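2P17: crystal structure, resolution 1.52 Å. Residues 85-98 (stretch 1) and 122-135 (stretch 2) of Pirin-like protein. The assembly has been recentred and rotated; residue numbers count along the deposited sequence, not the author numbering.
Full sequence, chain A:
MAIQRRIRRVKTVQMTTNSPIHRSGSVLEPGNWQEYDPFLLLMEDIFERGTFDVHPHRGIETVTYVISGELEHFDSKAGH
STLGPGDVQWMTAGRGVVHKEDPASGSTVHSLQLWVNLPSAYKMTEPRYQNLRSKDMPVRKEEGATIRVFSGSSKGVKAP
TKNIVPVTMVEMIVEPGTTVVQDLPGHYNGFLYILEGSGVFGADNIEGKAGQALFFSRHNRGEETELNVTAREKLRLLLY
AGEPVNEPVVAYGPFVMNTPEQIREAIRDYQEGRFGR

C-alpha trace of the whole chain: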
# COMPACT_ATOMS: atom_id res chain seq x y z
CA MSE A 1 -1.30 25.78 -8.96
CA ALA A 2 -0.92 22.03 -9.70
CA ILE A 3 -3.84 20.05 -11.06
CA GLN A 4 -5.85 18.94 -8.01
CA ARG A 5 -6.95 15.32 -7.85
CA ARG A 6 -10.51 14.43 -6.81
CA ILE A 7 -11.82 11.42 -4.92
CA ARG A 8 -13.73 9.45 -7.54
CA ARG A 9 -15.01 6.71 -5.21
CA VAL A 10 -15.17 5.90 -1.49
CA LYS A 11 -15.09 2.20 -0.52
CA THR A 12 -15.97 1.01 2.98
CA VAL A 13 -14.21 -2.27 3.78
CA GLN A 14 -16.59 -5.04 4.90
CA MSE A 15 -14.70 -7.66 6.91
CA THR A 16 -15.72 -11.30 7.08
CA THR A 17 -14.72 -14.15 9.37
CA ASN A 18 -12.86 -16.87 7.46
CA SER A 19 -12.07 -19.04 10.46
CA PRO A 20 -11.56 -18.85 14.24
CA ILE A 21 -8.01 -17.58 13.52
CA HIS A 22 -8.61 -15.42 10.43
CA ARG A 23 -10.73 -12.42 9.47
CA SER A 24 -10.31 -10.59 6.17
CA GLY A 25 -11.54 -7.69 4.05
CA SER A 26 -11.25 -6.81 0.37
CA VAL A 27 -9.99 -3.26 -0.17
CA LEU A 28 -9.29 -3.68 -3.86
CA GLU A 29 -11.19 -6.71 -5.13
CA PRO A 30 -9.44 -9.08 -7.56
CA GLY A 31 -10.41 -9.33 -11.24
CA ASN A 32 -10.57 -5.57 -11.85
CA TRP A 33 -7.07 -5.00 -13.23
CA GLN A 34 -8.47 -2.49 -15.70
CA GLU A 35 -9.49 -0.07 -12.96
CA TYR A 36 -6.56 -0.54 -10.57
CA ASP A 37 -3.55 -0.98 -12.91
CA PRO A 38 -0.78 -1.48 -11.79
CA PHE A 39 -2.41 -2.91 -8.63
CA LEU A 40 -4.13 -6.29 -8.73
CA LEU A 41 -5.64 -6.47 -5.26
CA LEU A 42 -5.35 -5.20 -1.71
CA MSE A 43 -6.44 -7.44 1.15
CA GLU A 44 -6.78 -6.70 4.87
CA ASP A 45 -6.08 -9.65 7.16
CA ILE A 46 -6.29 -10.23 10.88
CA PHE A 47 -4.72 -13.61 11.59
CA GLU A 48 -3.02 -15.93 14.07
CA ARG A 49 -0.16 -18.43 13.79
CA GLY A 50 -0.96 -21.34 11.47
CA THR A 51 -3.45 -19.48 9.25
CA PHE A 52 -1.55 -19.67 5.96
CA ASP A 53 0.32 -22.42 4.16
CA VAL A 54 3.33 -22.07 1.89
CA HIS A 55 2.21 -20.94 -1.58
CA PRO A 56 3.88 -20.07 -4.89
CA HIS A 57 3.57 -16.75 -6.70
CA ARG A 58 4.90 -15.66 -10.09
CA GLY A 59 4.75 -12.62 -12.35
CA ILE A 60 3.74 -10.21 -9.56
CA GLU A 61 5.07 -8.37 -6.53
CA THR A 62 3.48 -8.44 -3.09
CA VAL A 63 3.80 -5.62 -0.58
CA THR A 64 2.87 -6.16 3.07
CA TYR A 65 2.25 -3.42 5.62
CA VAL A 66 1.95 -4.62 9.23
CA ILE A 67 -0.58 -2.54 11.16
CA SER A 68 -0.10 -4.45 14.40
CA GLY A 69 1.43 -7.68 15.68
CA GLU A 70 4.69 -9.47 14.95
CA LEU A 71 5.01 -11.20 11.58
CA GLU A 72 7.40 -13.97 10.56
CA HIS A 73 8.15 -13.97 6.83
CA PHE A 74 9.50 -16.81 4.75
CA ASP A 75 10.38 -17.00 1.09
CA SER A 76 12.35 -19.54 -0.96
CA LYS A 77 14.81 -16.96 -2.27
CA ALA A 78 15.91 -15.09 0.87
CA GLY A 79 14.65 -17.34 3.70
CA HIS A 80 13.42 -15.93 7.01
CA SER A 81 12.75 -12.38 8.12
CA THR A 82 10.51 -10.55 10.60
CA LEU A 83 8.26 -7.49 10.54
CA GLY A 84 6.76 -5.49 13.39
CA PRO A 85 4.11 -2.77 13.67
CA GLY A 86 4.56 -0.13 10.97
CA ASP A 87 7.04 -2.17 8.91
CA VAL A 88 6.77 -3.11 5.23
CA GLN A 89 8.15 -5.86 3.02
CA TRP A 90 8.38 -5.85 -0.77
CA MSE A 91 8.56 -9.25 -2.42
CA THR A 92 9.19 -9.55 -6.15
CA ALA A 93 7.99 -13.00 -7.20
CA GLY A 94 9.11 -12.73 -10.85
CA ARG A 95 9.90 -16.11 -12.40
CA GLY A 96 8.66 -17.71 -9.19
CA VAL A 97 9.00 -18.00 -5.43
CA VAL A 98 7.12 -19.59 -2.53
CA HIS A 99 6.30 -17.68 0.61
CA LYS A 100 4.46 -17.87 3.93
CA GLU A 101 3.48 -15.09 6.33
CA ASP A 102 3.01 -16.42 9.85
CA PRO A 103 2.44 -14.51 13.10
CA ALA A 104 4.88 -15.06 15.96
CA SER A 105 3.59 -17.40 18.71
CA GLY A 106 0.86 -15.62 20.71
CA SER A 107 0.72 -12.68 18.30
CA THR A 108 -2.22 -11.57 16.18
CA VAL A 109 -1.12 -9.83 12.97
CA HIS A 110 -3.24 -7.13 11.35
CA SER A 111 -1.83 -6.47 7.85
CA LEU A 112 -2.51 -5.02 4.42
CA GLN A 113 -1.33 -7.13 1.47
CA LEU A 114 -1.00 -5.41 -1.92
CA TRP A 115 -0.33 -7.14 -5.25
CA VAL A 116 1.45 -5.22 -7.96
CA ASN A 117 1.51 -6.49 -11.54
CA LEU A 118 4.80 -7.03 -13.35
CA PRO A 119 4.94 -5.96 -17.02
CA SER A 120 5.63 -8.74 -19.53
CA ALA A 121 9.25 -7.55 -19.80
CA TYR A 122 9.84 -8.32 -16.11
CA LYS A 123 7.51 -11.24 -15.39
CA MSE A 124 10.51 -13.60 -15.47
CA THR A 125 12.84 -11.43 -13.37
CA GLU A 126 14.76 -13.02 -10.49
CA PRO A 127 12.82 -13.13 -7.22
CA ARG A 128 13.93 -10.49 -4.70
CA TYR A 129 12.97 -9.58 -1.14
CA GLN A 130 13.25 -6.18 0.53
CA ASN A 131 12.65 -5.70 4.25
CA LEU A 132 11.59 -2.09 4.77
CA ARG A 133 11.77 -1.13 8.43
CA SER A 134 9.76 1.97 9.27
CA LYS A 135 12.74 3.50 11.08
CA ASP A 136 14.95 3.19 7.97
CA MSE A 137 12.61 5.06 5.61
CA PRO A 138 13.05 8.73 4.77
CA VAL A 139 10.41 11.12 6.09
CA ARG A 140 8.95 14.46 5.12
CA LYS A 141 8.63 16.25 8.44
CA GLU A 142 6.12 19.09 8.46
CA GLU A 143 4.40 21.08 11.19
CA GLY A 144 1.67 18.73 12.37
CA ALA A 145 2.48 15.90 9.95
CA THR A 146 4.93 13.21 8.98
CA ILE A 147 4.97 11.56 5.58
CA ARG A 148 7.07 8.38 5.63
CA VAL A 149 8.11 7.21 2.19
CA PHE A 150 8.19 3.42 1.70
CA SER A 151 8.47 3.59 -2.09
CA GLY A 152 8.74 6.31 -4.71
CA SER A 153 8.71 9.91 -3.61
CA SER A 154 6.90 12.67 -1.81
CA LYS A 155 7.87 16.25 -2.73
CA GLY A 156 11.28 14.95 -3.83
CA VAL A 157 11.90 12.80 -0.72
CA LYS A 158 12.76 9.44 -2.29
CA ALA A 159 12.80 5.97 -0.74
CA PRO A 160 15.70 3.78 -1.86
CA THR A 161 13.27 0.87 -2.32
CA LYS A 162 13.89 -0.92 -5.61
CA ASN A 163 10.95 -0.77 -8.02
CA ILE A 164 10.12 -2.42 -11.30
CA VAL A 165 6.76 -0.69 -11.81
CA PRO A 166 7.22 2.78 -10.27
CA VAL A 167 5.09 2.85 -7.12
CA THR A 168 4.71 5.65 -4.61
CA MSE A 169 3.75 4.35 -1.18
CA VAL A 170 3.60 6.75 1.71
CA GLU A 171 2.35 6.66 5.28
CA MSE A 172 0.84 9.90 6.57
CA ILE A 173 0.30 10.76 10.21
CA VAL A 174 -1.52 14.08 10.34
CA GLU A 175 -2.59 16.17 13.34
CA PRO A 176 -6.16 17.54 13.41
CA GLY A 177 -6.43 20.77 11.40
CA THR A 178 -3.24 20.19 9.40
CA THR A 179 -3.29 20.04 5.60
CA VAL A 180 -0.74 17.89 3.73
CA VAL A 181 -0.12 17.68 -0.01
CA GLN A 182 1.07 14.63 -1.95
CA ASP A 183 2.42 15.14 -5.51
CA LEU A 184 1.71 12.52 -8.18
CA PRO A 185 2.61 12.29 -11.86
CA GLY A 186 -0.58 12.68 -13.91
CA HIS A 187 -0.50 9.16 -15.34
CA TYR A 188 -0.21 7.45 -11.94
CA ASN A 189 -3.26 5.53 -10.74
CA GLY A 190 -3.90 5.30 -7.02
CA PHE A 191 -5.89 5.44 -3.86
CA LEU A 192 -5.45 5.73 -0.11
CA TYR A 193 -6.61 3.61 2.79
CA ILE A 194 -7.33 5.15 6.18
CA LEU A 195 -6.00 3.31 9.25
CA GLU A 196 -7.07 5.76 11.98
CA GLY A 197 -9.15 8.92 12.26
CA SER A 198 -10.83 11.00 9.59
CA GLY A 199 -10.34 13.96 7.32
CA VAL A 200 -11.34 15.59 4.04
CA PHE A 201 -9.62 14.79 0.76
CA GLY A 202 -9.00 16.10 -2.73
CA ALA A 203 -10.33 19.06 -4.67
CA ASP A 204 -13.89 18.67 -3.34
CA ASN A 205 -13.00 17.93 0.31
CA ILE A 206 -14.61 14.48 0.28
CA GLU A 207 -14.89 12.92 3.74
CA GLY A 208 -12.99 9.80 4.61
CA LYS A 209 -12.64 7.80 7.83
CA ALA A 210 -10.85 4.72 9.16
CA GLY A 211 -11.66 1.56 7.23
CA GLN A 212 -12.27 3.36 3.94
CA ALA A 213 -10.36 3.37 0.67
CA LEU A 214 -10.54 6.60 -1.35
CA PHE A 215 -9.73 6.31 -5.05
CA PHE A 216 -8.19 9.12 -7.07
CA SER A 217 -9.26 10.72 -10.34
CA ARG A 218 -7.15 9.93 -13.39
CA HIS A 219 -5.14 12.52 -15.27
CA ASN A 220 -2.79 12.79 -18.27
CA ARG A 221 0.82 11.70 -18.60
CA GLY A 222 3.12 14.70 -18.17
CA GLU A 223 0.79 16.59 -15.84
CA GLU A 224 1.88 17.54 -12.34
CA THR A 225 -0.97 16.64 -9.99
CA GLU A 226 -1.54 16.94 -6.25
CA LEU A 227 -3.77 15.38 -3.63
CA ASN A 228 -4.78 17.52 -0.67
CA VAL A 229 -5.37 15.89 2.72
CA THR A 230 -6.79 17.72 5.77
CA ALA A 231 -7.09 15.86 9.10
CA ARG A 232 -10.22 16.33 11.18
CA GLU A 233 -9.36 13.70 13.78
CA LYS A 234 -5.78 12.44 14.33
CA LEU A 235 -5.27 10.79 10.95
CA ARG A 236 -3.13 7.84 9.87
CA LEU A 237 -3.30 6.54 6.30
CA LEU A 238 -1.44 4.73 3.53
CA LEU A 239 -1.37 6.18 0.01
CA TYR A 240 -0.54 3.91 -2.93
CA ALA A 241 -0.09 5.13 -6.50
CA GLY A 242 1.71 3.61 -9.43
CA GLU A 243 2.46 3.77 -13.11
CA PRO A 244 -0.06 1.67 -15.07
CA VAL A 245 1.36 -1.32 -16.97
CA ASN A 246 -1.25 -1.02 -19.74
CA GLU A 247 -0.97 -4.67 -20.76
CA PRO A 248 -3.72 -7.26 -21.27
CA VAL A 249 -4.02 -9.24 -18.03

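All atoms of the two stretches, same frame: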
# COMPACT_ATOMS: atom_id res chain seq x y z
N PRO A 85 5.07 -3.83 13.96
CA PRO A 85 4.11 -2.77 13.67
C PRO A 85 4.73 -1.61 12.91
O PRO A 85 5.76 -1.07 13.33
CB PRO A 85 3.65 -2.34 15.07
CG PRO A 85 3.75 -3.57 15.86
CD PRO A 85 5.03 -4.21 15.38
N GLY A 86 4.10 -1.25 11.79
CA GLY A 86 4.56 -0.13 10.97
C GLY A 86 5.58 -0.48 9.90
O GLY A 86 5.96 0.39 9.12
N ASP A 87 6.03 -1.73 9.87
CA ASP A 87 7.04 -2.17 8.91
C ASP A 87 6.41 -2.68 7.63
O ASP A 87 5.25 -3.08 7.60
CB ASP A 87 7.91 -3.28 9.52
CG ASP A 87 8.78 -2.81 10.67
OD1 ASP A 87 9.14 -1.61 10.72
OD2 ASP A 87 9.10 -3.66 11.53
N VAL A 88 7.22 -2.68 6.56
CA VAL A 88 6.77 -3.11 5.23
C VAL A 88 7.76 -4.11 4.66
O VAL A 88 8.94 -4.09 4.99
CB VAL A 88 6.60 -1.87 4.30
CG1 VAL A 88 6.43 -2.24 2.82
CG2 VAL A 88 5.40 -1.01 4.76
N GLN A 89 7.26 -5.04 3.85
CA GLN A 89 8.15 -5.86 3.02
C GLN A 89 7.68 -5.83 1.57
O GLN A 89 6.47 -5.72 1.29
CB GLN A 89 8.25 -7.30 3.53
CG GLN A 89 6.93 -8.04 3.50
CD GLN A 89 6.93 -9.36 4.29
OE1 GLN A 89 7.95 -9.79 4.83
NE2 GLN A 89 5.76 -9.99 4.35
N TRP A 90 8.63 -5.93 0.66
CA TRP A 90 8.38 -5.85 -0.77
C TRP A 90 8.96 -7.11 -1.39
O TRP A 90 10.18 -7.30 -1.41
CB TRP A 90 9.09 -4.61 -1.33
CG TRP A 90 8.51 -4.07 -2.59
CD1 TRP A 90 8.62 -4.59 -3.86
CD2 TRP A 90 7.74 -2.87 -2.71
NE1 TRP A 90 7.97 -3.78 -4.76
CE2 TRP A 90 7.41 -2.72 -4.08
CE3 TRP A 90 7.29 -1.90 -1.79
CZ2 TRP A 90 6.64 -1.65 -4.55
CZ3 TRP A 90 6.52 -0.84 -2.26
CH2 TRP A 90 6.20 -0.73 -3.62
N MSE A 91 8.09 -7.99 -1.88
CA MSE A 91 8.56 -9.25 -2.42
C MSE A 91 8.27 -9.30 -3.91
O MSE A 91 7.11 -9.26 -4.32
CB MSE A 91 7.91 -10.43 -1.71
CG MSE A 91 8.53 -11.75 -2.13
SE MSE A 91 7.61 -13.33 -1.49
CE MSE A 91 6.66 -12.58 0.03
N THR A 92 9.32 -9.37 -4.70
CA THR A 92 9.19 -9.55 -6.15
C THR A 92 9.19 -11.04 -6.43
O THR A 92 10.20 -11.71 -6.22
CB THR A 92 10.36 -8.87 -6.89
OG1 THR A 92 10.44 -7.50 -6.45
CG2 THR A 92 10.16 -8.92 -8.40
N ALA A 93 8.07 -11.56 -6.92
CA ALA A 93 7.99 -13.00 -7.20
C ALA A 93 8.67 -13.36 -8.52
O ALA A 93 9.34 -14.39 -8.60
CB ALA A 93 6.56 -13.48 -7.20
N GLY A 94 8.50 -12.52 -9.54
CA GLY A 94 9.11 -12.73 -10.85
C GLY A 94 8.90 -14.14 -11.38
O GLY A 94 7.78 -14.65 -11.39
N ARG A 95 9.99 -14.76 -11.82
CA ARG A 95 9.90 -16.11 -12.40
C ARG A 95 9.28 -17.14 -11.45
O ARG A 95 8.72 -18.14 -11.91
CB ARG A 95 11.27 -16.58 -12.90
CG ARG A 95 12.32 -16.75 -11.83
CD ARG A 95 13.68 -17.13 -12.44
NE ARG A 95 14.20 -16.07 -13.29
CZ ARG A 95 15.47 -15.96 -13.66
NH2 ARG A 95 15.85 -14.95 -14.43
N GLY A 96 9.38 -16.90 -10.15
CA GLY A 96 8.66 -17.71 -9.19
C GLY A 96 9.34 -17.82 -7.84
O GLY A 96 10.57 -17.87 -7.75
N VAL A 97 8.51 -17.84 -6.79
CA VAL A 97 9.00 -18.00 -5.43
C VAL A 97 7.85 -18.58 -4.61
O VAL A 97 6.69 -18.42 -4.99
CB VAL A 97 9.46 -16.62 -4.85
CG1 VAL A 97 8.27 -15.71 -4.49
CG2 VAL A 97 10.39 -16.79 -3.66
N VAL A 98 8.17 -19.28 -3.52
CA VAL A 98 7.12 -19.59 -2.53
C VAL A 98 7.32 -18.72 -1.31
O VAL A 98 8.44 -18.30 -1.00
CB VAL A 98 7.03 -21.09 -2.12
CG1 VAL A 98 6.65 -21.97 -3.32
CG2 VAL A 98 8.30 -21.58 -1.47
N TYR A 122 9.22 -8.01 -17.40
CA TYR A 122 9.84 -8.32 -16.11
C TYR A 122 9.20 -9.50 -15.41
O TYR A 122 9.58 -9.82 -14.27
CB TYR A 122 9.76 -7.10 -15.18
CG TYR A 122 10.43 -5.85 -15.71
CD1 TYR A 122 11.77 -5.58 -15.43
CD2 TYR A 122 9.72 -4.91 -16.47
CE1 TYR A 122 12.39 -4.44 -15.91
CE2 TYR A 122 10.34 -3.75 -16.95
CZ TYR A 122 11.68 -3.53 -16.66
OH TYR A 122 12.29 -2.38 -17.12
N LYS A 123 8.22 -10.14 -16.04
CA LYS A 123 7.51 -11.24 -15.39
C LYS A 123 8.44 -12.38 -14.98
O LYS A 123 8.17 -13.10 -14.02
CB LYS A 123 6.36 -11.76 -16.26
CG LYS A 123 5.12 -10.91 -16.11
CD LYS A 123 3.88 -11.63 -16.58
CE LYS A 123 2.69 -10.69 -16.61
NZ LYS A 123 2.27 -10.33 -15.23
N MSE A 124 9.55 -12.51 -15.70
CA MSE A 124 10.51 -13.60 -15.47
C MSE A 124 11.76 -13.15 -14.74
O MSE A 124 12.76 -13.88 -14.72
CB MSE A 124 10.88 -14.28 -16.79
CG MSE A 124 9.70 -14.96 -17.46
SE MSE A 124 9.16 -16.60 -16.56
CE MSE A 124 10.58 -17.79 -17.20
N THR A 125 11.71 -11.97 -14.13
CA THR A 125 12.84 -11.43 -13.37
C THR A 125 13.14 -12.32 -12.17
O THR A 125 12.30 -13.10 -11.73
CB THR A 125 12.59 -9.94 -12.96
OG1 THR A 125 13.82 -9.32 -12.54
CG2 THR A 125 11.58 -9.84 -11.84
N GLU A 126 14.38 -12.25 -11.67
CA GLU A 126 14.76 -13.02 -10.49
C GLU A 126 13.92 -12.58 -9.30
O GLU A 126 13.66 -11.39 -9.14
CB GLU A 126 16.24 -12.82 -10.16
CG GLU A 126 17.23 -13.44 -11.15
CD GLU A 126 17.30 -14.95 -11.06
OE1 GLU A 126 17.04 -15.52 -9.98
OE2 GLU A 126 17.65 -15.58 -12.09
N PRO A 127 13.50 -13.55 -8.45
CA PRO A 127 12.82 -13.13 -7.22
C PRO A 127 13.75 -12.32 -6.32
O PRO A 127 14.98 -12.52 -6.32
CB PRO A 127 12.42 -14.45 -6.54
CG PRO A 127 13.21 -15.52 -7.23
CD PRO A 127 13.61 -15.01 -8.58
N ARG A 128 13.17 -11.40 -5.55
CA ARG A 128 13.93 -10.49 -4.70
C ARG A 128 13.05 -10.13 -3.51
O ARG A 128 11.82 -10.02 -3.65
CB ARG A 128 14.35 -9.25 -5.51
CG ARG A 128 14.84 -8.02 -4.76
CD ARG A 128 15.23 -6.93 -5.76
NE ARG A 128 14.12 -6.26 -6.46
CZ ARG A 128 14.29 -5.48 -7.53
NH1 ARG A 128 15.51 -5.31 -8.02
NH2 ARG A 128 13.27 -4.88 -8.12
N TYR A 129 13.67 -9.95 -2.36
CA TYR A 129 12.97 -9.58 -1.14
C TYR A 129 13.63 -8.35 -0.54
O TYR A 129 14.85 -8.26 -0.45
CB TYR A 129 13.01 -10.74 -0.13
CG TYR A 129 12.35 -10.41 1.19
CD1 TYR A 129 10.96 -10.39 1.31
CD2 TYR A 129 13.12 -10.10 2.31
CE1 TYR A 129 10.36 -10.08 2.50
CE2 TYR A 129 12.52 -9.78 3.53
CZ TYR A 129 11.14 -9.77 3.62
OH TYR A 129 10.53 -9.47 4.81
N GLN A 130 12.79 -7.38 -0.17
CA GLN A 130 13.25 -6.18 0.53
C GLN A 130 12.48 -6.03 1.83
O GLN A 130 11.25 -6.00 1.84
CB GLN A 130 13.04 -4.94 -0.33
CG GLN A 130 13.63 -5.02 -1.70
CD GLN A 130 13.31 -3.79 -2.51
OE1 GLN A 130 13.85 -2.71 -2.26
NE2 GLN A 130 12.42 -3.94 -3.49
N ASN A 131 13.23 -5.96 2.93
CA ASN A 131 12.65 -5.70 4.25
C ASN A 131 12.77 -4.20 4.54
O ASN A 131 13.88 -3.66 4.61
CB ASN A 131 13.38 -6.54 5.30
CG ASN A 131 12.67 -6.55 6.63
OD1 ASN A 131 12.82 -5.63 7.43
ND2 ASN A 131 11.89 -7.60 6.89
N LEU A 132 11.63 -3.54 4.69
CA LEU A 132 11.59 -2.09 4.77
C LEU A 132 11.14 -1.64 6.16
O LEU A 132 9.96 -1.42 6.39
CB LEU A 132 10.66 -1.51 3.69
CG LEU A 132 10.97 -1.94 2.25
CD1 LEU A 132 9.89 -1.43 1.29
CD2 LEU A 132 12.37 -1.51 1.81
N ARG A 133 12.09 -1.54 7.07
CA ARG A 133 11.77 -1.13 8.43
C ARG A 133 11.36 0.33 8.44
O ARG A 133 11.99 1.19 7.82
CB ARG A 133 12.98 -1.34 9.34
CG ARG A 133 13.43 -2.77 9.41
CD ARG A 133 12.40 -3.66 10.08
NE ARG A 133 12.95 -5.00 10.31
CZ ARG A 133 12.41 -5.92 11.10
NH1 ARG A 133 11.28 -5.68 11.75
NH2 ARG A 133 13.02 -7.09 11.23
N SER A 134 10.28 0.61 9.16
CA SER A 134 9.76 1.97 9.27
C SER A 134 10.87 2.96 9.61
O SER A 134 11.00 4.01 8.97
CB SER A 134 8.67 2.00 10.34
OG SER A 134 8.16 3.31 10.52
N LYS A 135 11.70 2.60 10.58
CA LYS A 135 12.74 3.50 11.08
C LYS A 135 13.81 3.84 10.03
O LYS A 135 14.51 4.85 10.16
CB LYS A 135 13.40 2.90 12.33
CG LYS A 135 14.20 1.63 12.06
NZ LYS A 135 17.15 1.16 15.43
O HOH W 1 5.58 2.98 9.99
O HOH W 2 10.94 0.05 12.07
O HOH W 3 11.51 -6.68 -3.88

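This contact is an antiparallel pairing of two strands, 88-92 and 128-132, closed at each end by polar side-chain contacts. The strand directions differ by 169°, and the axes approach to 4.7 Å.

Six backbone hydrogen bonds hold the ladder. They come in reciprocal pairs at alternate residues, as antiparallel geometry requires. Val88 N donates to Leu132 O (3.0 Å), and Leu132 N donates to Val88 O (2.8 Å). Trp90 N to Gln130 O and Gln130 N to Trp90 O are both 2.9 Å. Thr92 N to Arg128 O is 2.8 Å, while Arg128 N to Thr92 O is longer at 3.1 Å. Between these pairs lie the non-hydrogen-bonded pairs Gln89-Asn131 and Met91-Tyr129. Here the strands make CA-H...O contacts instead, such as Gln89 CA to Gln130 O at 3.3 Å.

The two sheet faces differ. Val88, Trp90, Thr92, Arg128, Gln130 and Leu132 share one face. Leu132 CD1 packs 3.9 Å from Val88 CG1 and 4.1 Å from Trp90 CE3, so one methyl group touches both neighbours. Further along this face, water 3 joins the strands. It donates to Trp90 O and to Thr92 OG1, each at 2.9 Å, and accepts from Gln130 NE2 at 2.9 Å. Arg128 NE is buried by the contact but has no partner in the model. Its nearest approach to the Thr92 side chain is 3.9 Å, to OG1.

On the other face, Tyr129 reaches diagonally across to Gln89. Its OH donates to Gln89 OE1 in a short hydrogen bond of 2.6 Å. The same hydroxyl accepts from Asn131 ND2 at 3.1 Å, linking three side chains. Met91, a selenomethionine, lies at the edge of the tyrosine ring, with its CB 4.3 Å from Tyr129 CD1.

At the Asp87 end, one carboxylate makes two contacts. Asp87 OD1 accepts from Ser134 N at 2.9 Å, with a nearly straight angle of 172°. Asp87 OD2 forms a salt bridge with Arg133 NH1 at 3.0 Å, at the edge of the guanidinium. Water 1 bridges Gly86 O (2.8 Å) and Ser134 OG (2.7 Å).

At the opposite end, stretch 1 makes a type II' turn from Ala93 to Gly96. Gly94 has positive phi, which favours glycine. An ideal CB there would lie 2.1 Å from Thr125 O, a clash. The close backbone approach therefore leaves no room for a side chain. Arg95 N donates to that same carbonyl, Thr125 O, at 2.8 Å. The arginine side chain then extends along stretch 2: Arg95 NE donates to Met124 O at 3.0 Å, and Arg95 NH2 forms a salt bridge with Glu126 OE2 at 3.0 Å. Pro127 adds apolar packing, with its CB 4.0 Å from Val97 CB. In total, the two stretches bury 1111 Å², both sides summed.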